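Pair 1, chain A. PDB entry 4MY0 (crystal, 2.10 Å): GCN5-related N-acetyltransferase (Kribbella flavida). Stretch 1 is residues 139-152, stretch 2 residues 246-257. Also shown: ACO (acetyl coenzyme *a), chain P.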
# COMPACT_ATOMS: atom_id res chain seq x y z
N HIS A 139 -21.82 10.17 -17.71
CA HIS A 139 -20.70 9.92 -16.81
C HIS A 139 -20.41 11.09 -15.89
O HIS A 139 -20.92 12.19 -16.08
CB HIS A 139 -19.44 9.60 -17.63
CG HIS A 139 -19.56 8.37 -18.48
ND1 HIS A 139 -20.14 8.38 -19.73
CD2 HIS A 139 -19.16 7.09 -18.25
CE1 HIS A 139 -20.09 7.16 -20.24
NE2 HIS A 139 -19.50 6.36 -19.37
N ARG A 140 -19.60 10.83 -14.87
CA ARG A 140 -19.02 11.89 -14.06
C ARG A 140 -17.54 11.55 -14.00
O ARG A 140 -17.17 10.45 -13.58
CB ARG A 140 -19.63 11.90 -12.67
CG ARG A 140 -19.08 12.98 -11.73
CD ARG A 140 -19.63 12.75 -10.33
NE ARG A 140 -19.25 13.79 -9.38
CZ ARG A 140 -18.72 13.55 -8.18
NH1 ARG A 140 -18.42 14.56 -7.38
NH2 ARG A 140 -18.50 12.30 -7.78
N TYR A 141 -16.69 12.47 -14.45
CA TYR A 141 -15.26 12.20 -14.57
C TYR A 141 -14.48 13.00 -13.55
O TYR A 141 -14.77 14.19 -13.34
CB TYR A 141 -14.74 12.63 -15.95
CG TYR A 141 -15.36 11.95 -17.15
CD1 TYR A 141 -14.80 10.81 -17.71
CD2 TYR A 141 -16.49 12.49 -17.75
CE1 TYR A 141 -15.36 10.21 -18.83
CE2 TYR A 141 -17.06 11.89 -18.87
CZ TYR A 141 -16.49 10.76 -19.40
OH TYR A 141 -17.07 10.17 -20.51
N ARG A 142 -13.47 12.38 -12.94
CA ARG A 142 -12.53 13.14 -12.12
C ARG A 142 -11.11 12.97 -12.67
O ARG A 142 -10.63 11.84 -12.80
CB ARG A 142 -12.57 12.75 -10.63
CG ARG A 142 -11.92 13.84 -9.72
CD ARG A 142 -11.59 13.33 -8.30
NE ARG A 142 -10.52 12.34 -8.30
CZ ARG A 142 -9.92 11.90 -7.20
NH1 ARG A 142 -10.28 12.37 -6.02
NH2 ARG A 142 -8.96 10.98 -7.27
N PHE A 143 -10.45 14.07 -12.99
CA PHE A 143 -9.07 14.01 -13.46
C PHE A 143 -8.13 14.66 -12.46
O PHE A 143 -8.56 15.49 -11.65
CB PHE A 143 -8.95 14.67 -14.84
CG PHE A 143 -9.68 13.93 -15.93
CD1 PHE A 143 -9.17 12.74 -16.44
CD2 PHE A 143 -10.89 14.40 -16.42
CE1 PHE A 143 -9.86 12.03 -17.44
CE2 PHE A 143 -11.58 13.70 -17.42
CZ PHE A 143 -11.06 12.53 -17.93
N SER A 144 -6.85 14.28 -12.49
CA SER A 144 -5.90 14.83 -11.53
C SER A 144 -4.74 15.50 -12.24
O SER A 144 -4.08 14.89 -13.10
CB SER A 144 -5.39 13.73 -10.59
OG SER A 144 -6.47 13.04 -9.98
N PHE A 145 -4.48 16.76 -11.88
CA PHE A 145 -3.41 17.53 -12.49
C PHE A 145 -2.34 17.89 -11.47
O PHE A 145 -2.58 17.81 -10.25
CB PHE A 145 -3.98 18.81 -13.11
CG PHE A 145 -5.10 18.56 -14.09
CD1 PHE A 145 -4.82 18.37 -15.43
CD2 PHE A 145 -6.42 18.48 -13.67
CE1 PHE A 145 -5.84 18.12 -16.35
CE2 PHE A 145 -7.46 18.23 -14.58
CZ PHE A 145 -7.17 18.05 -15.92
N GLN A 146 -1.17 18.29 -11.95
CA GLN A 146 -0.13 18.81 -11.06
C GLN A 146 -0.45 20.27 -10.77
O GLN A 146 -0.64 21.07 -11.70
CB GLN A 146 1.26 18.68 -11.70
CG GLN A 146 1.53 17.32 -12.32
CD GLN A 146 2.94 17.21 -12.91
OE1 GLN A 146 3.85 17.97 -12.55
NE2 GLN A 146 3.13 16.25 -13.82
N ALA A 147 -0.51 20.64 -9.49
CA ALA A 147 -0.82 22.03 -9.14
C ALA A 147 0.19 23.04 -9.71
O ALA A 147 -0.19 24.14 -10.12
CB ALA A 147 -0.94 22.16 -7.62
N ALA A 148 1.47 22.68 -9.72
CA ALA A 148 2.50 23.64 -10.17
C ALA A 148 2.30 23.99 -11.65
O ALA A 148 2.68 25.06 -12.11
CB ALA A 148 3.91 23.07 -9.95
N ASP A 149 1.70 23.06 -12.38
CA ASP A 149 1.42 23.25 -13.80
C ASP A 149 0.30 24.29 -13.98
O ASP A 149 0.41 25.21 -14.81
CB ASP A 149 1.00 21.90 -14.39
CG ASP A 149 0.96 21.90 -15.90
OD1 ASP A 149 1.05 22.99 -16.52
OD2 ASP A 149 0.82 20.79 -16.46
N LEU A 150 -0.77 24.15 -13.21
CA LEU A 150 -1.89 25.08 -13.24
C LEU A 150 -1.45 26.48 -12.83
O LEU A 150 -1.91 27.49 -13.37
CB LEU A 150 -2.97 24.58 -12.28
CG LEU A 150 -3.56 23.23 -12.66
CD1 LEU A 150 -4.65 22.84 -11.70
CD2 LEU A 150 -4.10 23.27 -14.06
N ARG A 151 -0.53 26.52 -11.87
CA ARG A 151 -0.10 27.77 -11.27
C ARG A 151 0.51 28.71 -12.30
O ARG A 151 0.41 29.93 -12.17
CB ARG A 151 0.91 27.48 -10.16
CG ARG A 151 1.42 28.73 -9.49
CD ARG A 151 2.49 28.46 -8.46
NE ARG A 151 3.04 29.74 -8.06
CZ ARG A 151 4.09 30.29 -8.65
NH1 ARG A 151 4.51 31.49 -8.26
NH2 ARG A 151 4.72 29.63 -9.61
N SER A 152 1.13 28.15 -13.34
CA SER A 152 1.82 28.99 -14.32
C SER A 152 1.03 29.24 -15.60
O SER A 152 1.62 29.61 -16.61
CB SER A 152 3.18 28.37 -14.67
OG SER A 152 2.99 27.09 -15.24
N GLY A 246 -1.98 27.35 -4.93
CA GLY A 246 -1.76 26.58 -3.72
C GLY A 246 -0.64 25.53 -3.77
O GLY A 246 -0.47 24.77 -2.82
N ALA A 247 0.13 25.51 -4.87
CA ALA A 247 1.05 24.39 -5.15
C ALA A 247 2.14 24.18 -4.11
O ALA A 247 2.70 23.08 -4.03
CB ALA A 247 1.68 24.53 -6.55
N SER A 248 2.47 25.22 -3.35
CA SER A 248 3.51 25.10 -2.31
C SER A 248 3.11 24.09 -1.23
O SER A 248 3.96 23.51 -0.56
CB SER A 248 3.78 26.46 -1.68
OG SER A 248 2.55 27.12 -1.39
N ILE A 249 1.79 23.89 -1.08
CA ILE A 249 1.23 22.97 -0.09
C ILE A 249 0.59 21.75 -0.78
O ILE A 249 0.82 20.60 -0.39
CB ILE A 249 0.13 23.68 0.73
CG1 ILE A 249 0.69 24.93 1.41
CG2 ILE A 249 -0.50 22.71 1.74
CD1 ILE A 249 1.83 24.64 2.40
N ALA A 250 -0.23 22.02 -1.80
CA ALA A 250 -0.93 20.94 -2.50
C ALA A 250 -0.20 20.60 -3.79
O ALA A 250 -0.07 21.46 -4.67
CB ALA A 250 -2.37 21.35 -2.79
N ARG A 251 0.27 19.37 -3.91
CA ARG A 251 0.99 18.93 -5.10
C ARG A 251 0.01 18.64 -6.23
O ARG A 251 0.32 18.84 -7.42
CB ARG A 251 1.84 17.69 -4.80
CG ARG A 251 3.22 17.99 -4.20
CD ARG A 251 3.12 18.70 -2.85
NE ARG A 251 4.40 18.78 -2.14
CZ ARG A 251 5.14 19.88 -2.04
NH1 ARG A 251 6.29 19.84 -1.37
NH2 ARG A 251 4.73 21.02 -2.59
N THR A 252 -1.18 18.20 -5.86
CA THR A 252 -2.15 17.69 -6.83
C THR A 252 -3.49 18.42 -6.77
O THR A 252 -4.00 18.74 -5.69
CB THR A 252 -2.35 16.18 -6.60
OG1 THR A 252 -1.10 15.51 -6.82
CG2 THR A 252 -3.41 15.60 -7.53
N VAL A 253 -4.06 18.68 -7.94
CA VAL A 253 -5.42 19.21 -8.03
C VAL A 253 -6.33 18.22 -8.75
O VAL A 253 -6.10 17.91 -9.92
CB VAL A 253 -5.46 20.51 -8.84
CG1 VAL A 253 -6.92 20.97 -9.00
CG2 VAL A 253 -4.63 21.60 -8.15
N HIS A 254 -7.35 17.72 -8.06
CA HIS A 254 -8.32 16.86 -8.72
C HIS A 254 -9.43 17.77 -9.28
O HIS A 254 -9.77 18.79 -8.67
CB HIS A 254 -8.92 15.86 -7.72
CG HIS A 254 -7.90 15.03 -7.00
ND1 HIS A 254 -7.07 14.14 -7.64
CD2 HIS A 254 -7.60 14.94 -5.68
CE1 HIS A 254 -6.29 13.54 -6.75
NE2 HIS A 254 -6.59 14.01 -5.56
N ALA A 255 -9.98 17.42 -10.44
CA ALA A 255 -11.06 18.24 -10.98
C ALA A 255 -12.18 17.41 -11.58
O ALA A 255 -11.95 16.43 -12.30
CB ALA A 255 -10.53 19.22 -12.01
N TYR A 256 -13.40 17.82 -11.26
CA TYR A 256 -14.57 17.28 -11.94
C TYR A 256 -14.84 18.14 -13.16
O TYR A 256 -15.07 19.35 -13.05
CB TYR A 256 -15.76 17.25 -10.99
CG TYR A 256 -15.60 16.20 -9.94
CD1 TYR A 256 -15.88 14.87 -10.23
CD2 TYR A 256 -15.14 16.51 -8.66
CE1 TYR A 256 -15.72 13.88 -9.29
CE2 TYR A 256 -14.98 15.52 -7.70
CZ TYR A 256 -15.27 14.21 -8.03
OH TYR A 256 -15.12 13.20 -7.10
N LEU A 257 -14.79 17.49 -14.32
CA LEU A 257 -15.03 18.16 -15.60
C LEU A 257 -15.15 17.14 -16.74
O LEU A 257 -14.80 15.97 -16.58
CB LEU A 257 -13.91 19.16 -15.90
CG LEU A 257 -12.49 18.94 -15.39
CD1 LEU A 257 -11.75 17.94 -16.24
CD2 LEU A 257 -11.80 20.28 -15.41
N1A ACO P . 6.28 27.93 -6.59
C2A ACO P . 7.34 28.56 -7.14
N3A ACO P . 7.59 29.88 -6.97
C4A ACO P . 6.76 30.64 -6.22
C5A ACO P . 5.58 30.02 -5.59
C6A ACO P . 5.37 28.57 -5.82
N6A ACO P . 4.31 27.93 -5.28
N7A ACO P . 4.94 31.00 -4.92
C8A ACO P . 5.64 32.15 -5.09
N9A ACO P . 6.72 31.93 -5.87
C1B ACO P . 7.73 32.93 -6.28
C2B ACO P . 7.18 33.92 -7.28
O2B ACO P . 7.17 33.40 -8.61
C3B ACO P . 8.19 35.04 -7.11
O3B ACO P . 9.39 34.67 -7.78
P3B ACO P . 9.78 35.23 -9.23
O7A ACO P . 8.51 35.11 -10.04
O8A ACO P . 10.20 36.65 -8.93
O9A ACO P . 10.91 34.33 -9.67
C4B ACO P . 8.54 35.02 -5.63
O4B ACO P . 8.14 33.72 -5.17
C5B ACO P . 7.80 36.10 -4.84
O5B ACO P . 6.43 36.07 -5.23
P1A ACO P . 5.25 36.81 -4.41
O1A ACO P . 5.80 37.88 -3.51
O2A ACO P . 4.19 37.09 -5.45
O3A ACO P . 4.79 35.60 -3.44
P2A ACO P . 3.28 35.29 -3.00
O4A ACO P . 2.61 36.61 -2.67
O5A ACO P . 2.67 34.40 -4.04
O6A ACO P . 3.48 34.48 -1.61
CBP ACO P . 3.37 32.26 -0.66
CCP ACO P . 4.13 33.21 -1.59
CDP ACO P . 3.39 32.76 0.78
CEP ACO P . 4.02 30.89 -0.74
CAP ACO P . 1.93 32.22 -1.19
OAP ACO P . 1.95 31.88 -2.59
C9P ACO P . 1.03 31.31 -0.40
O9P ACO P . 0.35 31.79 0.50
N8P ACO P . 1.01 30.01 -0.71
C7P ACO P . 0.18 29.02 -0.03
C6P ACO P . 0.51 28.88 1.45
C5P ACO P . 2.00 28.66 1.65
O5P ACO P . 2.60 27.84 0.97
N4P ACO P . 2.59 29.38 2.60
C3P ACO P . 3.71 28.84 3.36
C2P ACO P . 5.04 29.48 2.99
S1P ACO P . 6.30 28.96 4.12
O HOH W 1 2.36 20.35 -8.21

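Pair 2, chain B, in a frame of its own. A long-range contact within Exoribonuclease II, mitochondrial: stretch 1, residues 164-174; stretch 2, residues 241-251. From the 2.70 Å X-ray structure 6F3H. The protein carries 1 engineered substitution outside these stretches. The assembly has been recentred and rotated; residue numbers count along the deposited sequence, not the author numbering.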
# COMPACT_ATOMS: atom_id res chain seq x y z
N GLY B 164 5.98 8.63 20.19
CA GLY B 164 5.96 7.37 19.46
C GLY B 164 6.59 7.49 18.08
O GLY B 164 7.03 8.56 17.65
N SER B 165 6.59 6.35 17.39
CA SER B 165 7.16 6.26 16.05
C SER B 165 6.51 7.29 15.14
O SER B 165 5.30 7.49 15.19
CB SER B 165 6.94 4.85 15.50
OG SER B 165 7.06 4.78 14.09
N LYS B 166 7.33 7.96 14.32
CA LYS B 166 6.86 9.01 13.40
C LYS B 166 7.63 8.96 12.08
O LYS B 166 8.86 9.05 12.08
CB LYS B 166 7.01 10.42 13.98
CG LYS B 166 6.94 11.45 12.87
CD LYS B 166 7.69 12.72 13.13
CE LYS B 166 6.75 13.84 13.51
NZ LYS B 166 7.53 15.07 13.82
N HIS B 167 6.92 8.87 10.97
CA HIS B 167 7.57 8.69 9.69
C HIS B 167 8.06 10.00 9.11
O HIS B 167 7.57 11.08 9.44
CB HIS B 167 6.63 8.04 8.68
CG HIS B 167 6.53 6.55 8.84
ND1 HIS B 167 6.99 5.66 7.89
CD2 HIS B 167 6.04 5.81 9.86
CE1 HIS B 167 6.79 4.43 8.32
NE2 HIS B 167 6.22 4.49 9.51
N VAL B 168 9.03 9.88 8.19
CA VAL B 168 9.45 11.01 7.38
C VAL B 168 9.74 10.53 5.98
O VAL B 168 10.26 9.42 5.77
CB VAL B 168 10.67 11.76 7.94
CG1 VAL B 168 10.48 12.10 9.38
CG2 VAL B 168 11.91 10.93 7.77
N ASN B 169 9.40 11.37 5.00
CA ASN B 169 9.77 11.12 3.63
C ASN B 169 11.26 10.87 3.59
O ASN B 169 12.04 11.56 4.25
CB ASN B 169 9.41 12.31 2.74
CG ASN B 169 9.89 12.14 1.31
OD1 ASN B 169 10.10 11.02 0.84
ND2 ASN B 169 10.11 13.27 0.62
N PHE B 170 11.65 9.81 2.91
CA PHE B 170 13.07 9.51 2.89
C PHE B 170 13.85 10.55 2.11
O PHE B 170 15.02 10.80 2.41
CB PHE B 170 13.26 8.12 2.32
CG PHE B 170 14.61 7.60 2.54
CD1 PHE B 170 14.93 6.98 3.73
CD2 PHE B 170 15.57 7.72 1.56
CE1 PHE B 170 16.20 6.49 3.94
CE2 PHE B 170 16.84 7.23 1.76
CZ PHE B 170 17.16 6.61 2.96
N MSE B 171 13.23 11.17 1.11
CA MSE B 171 13.91 12.14 0.25
C MSE B 171 14.19 13.42 0.96
O MSE B 171 15.28 13.96 0.90
CB MSE B 171 13.07 12.44 -0.97
CG MSE B 171 13.00 11.27 -1.89
SE MSE B 171 14.70 10.35 -1.71
CE MSE B 171 14.52 9.02 -3.11
N SER B 172 13.14 13.91 1.61
CA SER B 172 13.28 15.06 2.48
C SER B 172 14.45 14.84 3.41
O SER B 172 15.19 15.77 3.73
CB SER B 172 11.98 15.30 3.26
OG SER B 172 10.94 15.74 2.40
N LEU B 173 14.63 13.61 3.84
CA LEU B 173 15.69 13.29 4.78
C LEU B 173 17.06 13.40 4.12
O LEU B 173 17.97 14.06 4.65
CB LEU B 173 15.47 11.89 5.31
CG LEU B 173 16.59 11.46 6.21
CD1 LEU B 173 16.61 12.37 7.41
CD2 LEU B 173 16.35 10.02 6.61
N VAL B 174 17.23 12.75 2.98
CA VAL B 174 18.47 12.87 2.23
C VAL B 174 18.83 14.33 2.02
O VAL B 174 19.98 14.74 2.25
CB VAL B 174 18.32 12.14 0.89
CG1 VAL B 174 19.50 12.42 0.02
CG2 VAL B 174 18.16 10.67 1.16
N LEU B 241 10.65 1.51 -7.27
CA LEU B 241 11.79 0.77 -6.71
C LEU B 241 12.75 1.71 -6.00
O LEU B 241 13.95 1.73 -6.26
CB LEU B 241 12.52 -0.06 -7.77
CG LEU B 241 11.80 -1.21 -8.48
CD1 LEU B 241 12.57 -1.74 -9.67
CD2 LEU B 241 11.58 -2.33 -7.50
N SER B 242 12.19 2.50 -5.10
CA SER B 242 12.98 3.48 -4.39
C SER B 242 12.38 3.67 -3.02
O SER B 242 11.17 3.47 -2.84
CB SER B 242 13.00 4.80 -5.16
OG SER B 242 13.25 5.86 -4.26
N PRO B 243 13.17 4.09 -2.04
CA PRO B 243 12.64 4.21 -0.68
C PRO B 243 11.69 5.37 -0.53
O PRO B 243 11.92 6.47 -1.04
CB PRO B 243 13.90 4.42 0.16
CG PRO B 243 14.92 4.96 -0.81
CD PRO B 243 14.64 4.19 -2.06
N THR B 244 10.62 5.14 0.22
CA THR B 244 9.61 6.16 0.41
C THR B 244 9.71 6.84 1.76
O THR B 244 9.72 8.06 1.84
CB THR B 244 8.19 5.58 0.23
OG1 THR B 244 7.94 4.60 1.23
CG2 THR B 244 8.02 4.94 -1.14
N THR B 245 9.86 6.07 2.83
CA THR B 245 9.69 6.66 4.13
C THR B 245 10.43 5.80 5.13
O THR B 245 10.80 4.65 4.84
CB THR B 245 8.21 6.78 4.46
OG1 THR B 245 8.01 7.58 5.63
CG2 THR B 245 7.64 5.38 4.65
N VAL B 246 10.69 6.37 6.30
CA VAL B 246 11.25 5.62 7.42
C VAL B 246 10.75 6.21 8.72
O VAL B 246 10.64 7.43 8.87
CB VAL B 246 12.79 5.62 7.35
CG1 VAL B 246 13.31 7.05 7.40
CG2 VAL B 246 13.39 4.78 8.47
N ALA B 247 10.46 5.35 9.68
CA ALA B 247 10.03 5.82 10.97
C ALA B 247 11.21 6.39 11.75
O ALA B 247 12.34 5.92 11.63
CB ALA B 247 9.39 4.67 11.76
N VAL B 248 10.94 7.42 12.54
CA VAL B 248 11.91 7.97 13.48
C VAL B 248 11.44 7.58 14.87
O VAL B 248 10.52 8.20 15.42
CB VAL B 248 12.03 9.49 13.33
CG1 VAL B 248 13.13 10.03 14.21
CG2 VAL B 248 12.23 9.84 11.89
N LEU B 249 12.05 6.58 15.45
CA LEU B 249 11.60 6.04 16.73
C LEU B 249 12.07 6.92 17.89
O LEU B 249 13.18 7.45 17.85
CB LEU B 249 12.11 4.62 16.91
CG LEU B 249 11.89 3.76 15.67
CD1 LEU B 249 12.46 2.40 15.88
CD2 LEU B 249 10.43 3.67 15.37
N PRO B 250 11.26 7.07 18.93
CA PRO B 250 11.62 7.98 20.02
C PRO B 250 12.84 7.50 20.81
O PRO B 250 13.00 6.32 21.12
CB PRO B 250 10.36 8.01 20.89
CG PRO B 250 9.78 6.65 20.68
CD PRO B 250 10.06 6.27 19.26
N LEU B 251 13.69 8.46 21.16
CA LEU B 251 14.91 8.16 21.86
C LEU B 251 14.63 7.48 23.18
O LEU B 251 15.19 6.42 23.47
CB LEU B 251 15.69 9.44 22.09
CG LEU B 251 17.14 9.21 22.44
CD1 LEU B 251 17.79 8.47 21.31
CD2 LEU B 251 17.81 10.54 22.64
O HOH W 2 9.26 9.82 17.15

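Pairs 1 and 2 share a strand that runs straight into a helix while an antiparallel strand passes alongside; over 14 central residues the backbones superpose with an RMSD of 0.6 Å. The strands run at 157° in pair 1 and 145° in pair 2, and the helix lies nearly at right angles to the partner strand (81° and 84°). Backbone hydrogen bonds recur in register. A:Phe145 N to A:Val253 O (2.8 Å) and A:Val253 N to A:Phe145 O (2.9 Å) match B:Val168 N to B:Val246 O (3.0 Å) and B:Val246 N to B:Val168 O (3.1 Å). Two residues earlier on the first strand, A:Ala255 N to A:Phe143 O and B:Val248 N to B:Lys166 O are both 2.7 Å.

The same backbone hydrogen bond ties down the turn into the helix in both pairs. A:Gln146 and B:Asn169 occupy the N-cap position, and the first helical amide reaches back to the partner strand: A:Ala147 N to A:Arg251 O, 2.9 Å; B:Phe170 N to B:Thr244 O, 2.8 Å. These matched helical residues both point toward the other stretch but fill the space differently. In pair 1 the methyl of A:Ala147 packs directly on its neighbours, its CB lying 3.7 Å from A:Ala247 CB and 3.8 Å from A:Val253 CG2. In pair 2 the ring of B:Phe170 takes B:Pro243 CB over one face and B:Val246 CG1 at its edge; the larger side chain is accommodated at a similar closest approach of the helix and strand axes (7.9 Å in pair 1, 7.6 Å in pair 2). A:Leu150 and B:Leu173 coincide and each approaches the matched valine: A:Leu150 CD1 is 3.8 Å from A:Val253 CG2, and B:Leu173 CD2 is 4.3 Å from B:Val246 CG1.

The sheet face carrying A:Ser144 and A:His254 corresponds to that of B:His167 and B:Ala247, with the histidine on opposite strands. In pair 1 A:Ser144 OG hydrogen-bonds A:His254 ND1 (2.7 Å), and the guanidinium of A:Arg142 lies flat on the imidazole, planes 2° apart. In pair 2 B:Ala247 CB sits over the B:His167 ring, 4.1 Å from its centroid, while B:His167 ND1 hydrogen-bonds B:Thr245 OG1 (3.1 Å). Farther along, A:Arg142 CG lies over a face of the A:Tyr256 ring, whose opposite face carries the A:Arg140 guanidinium; at the positions matching A:Arg142 and A:Tyr256, B:Ser165 CB meets B:Leu249 CD2 at 3.7 Å. On the other sheet face, the edge of the A:Phe145 ring meets A:Ala255 CB (CE2 to CB, 4.1 Å), where the smaller B:Val168 meets the larger B:Val248 (CG1 to CG2, 3.8 Å).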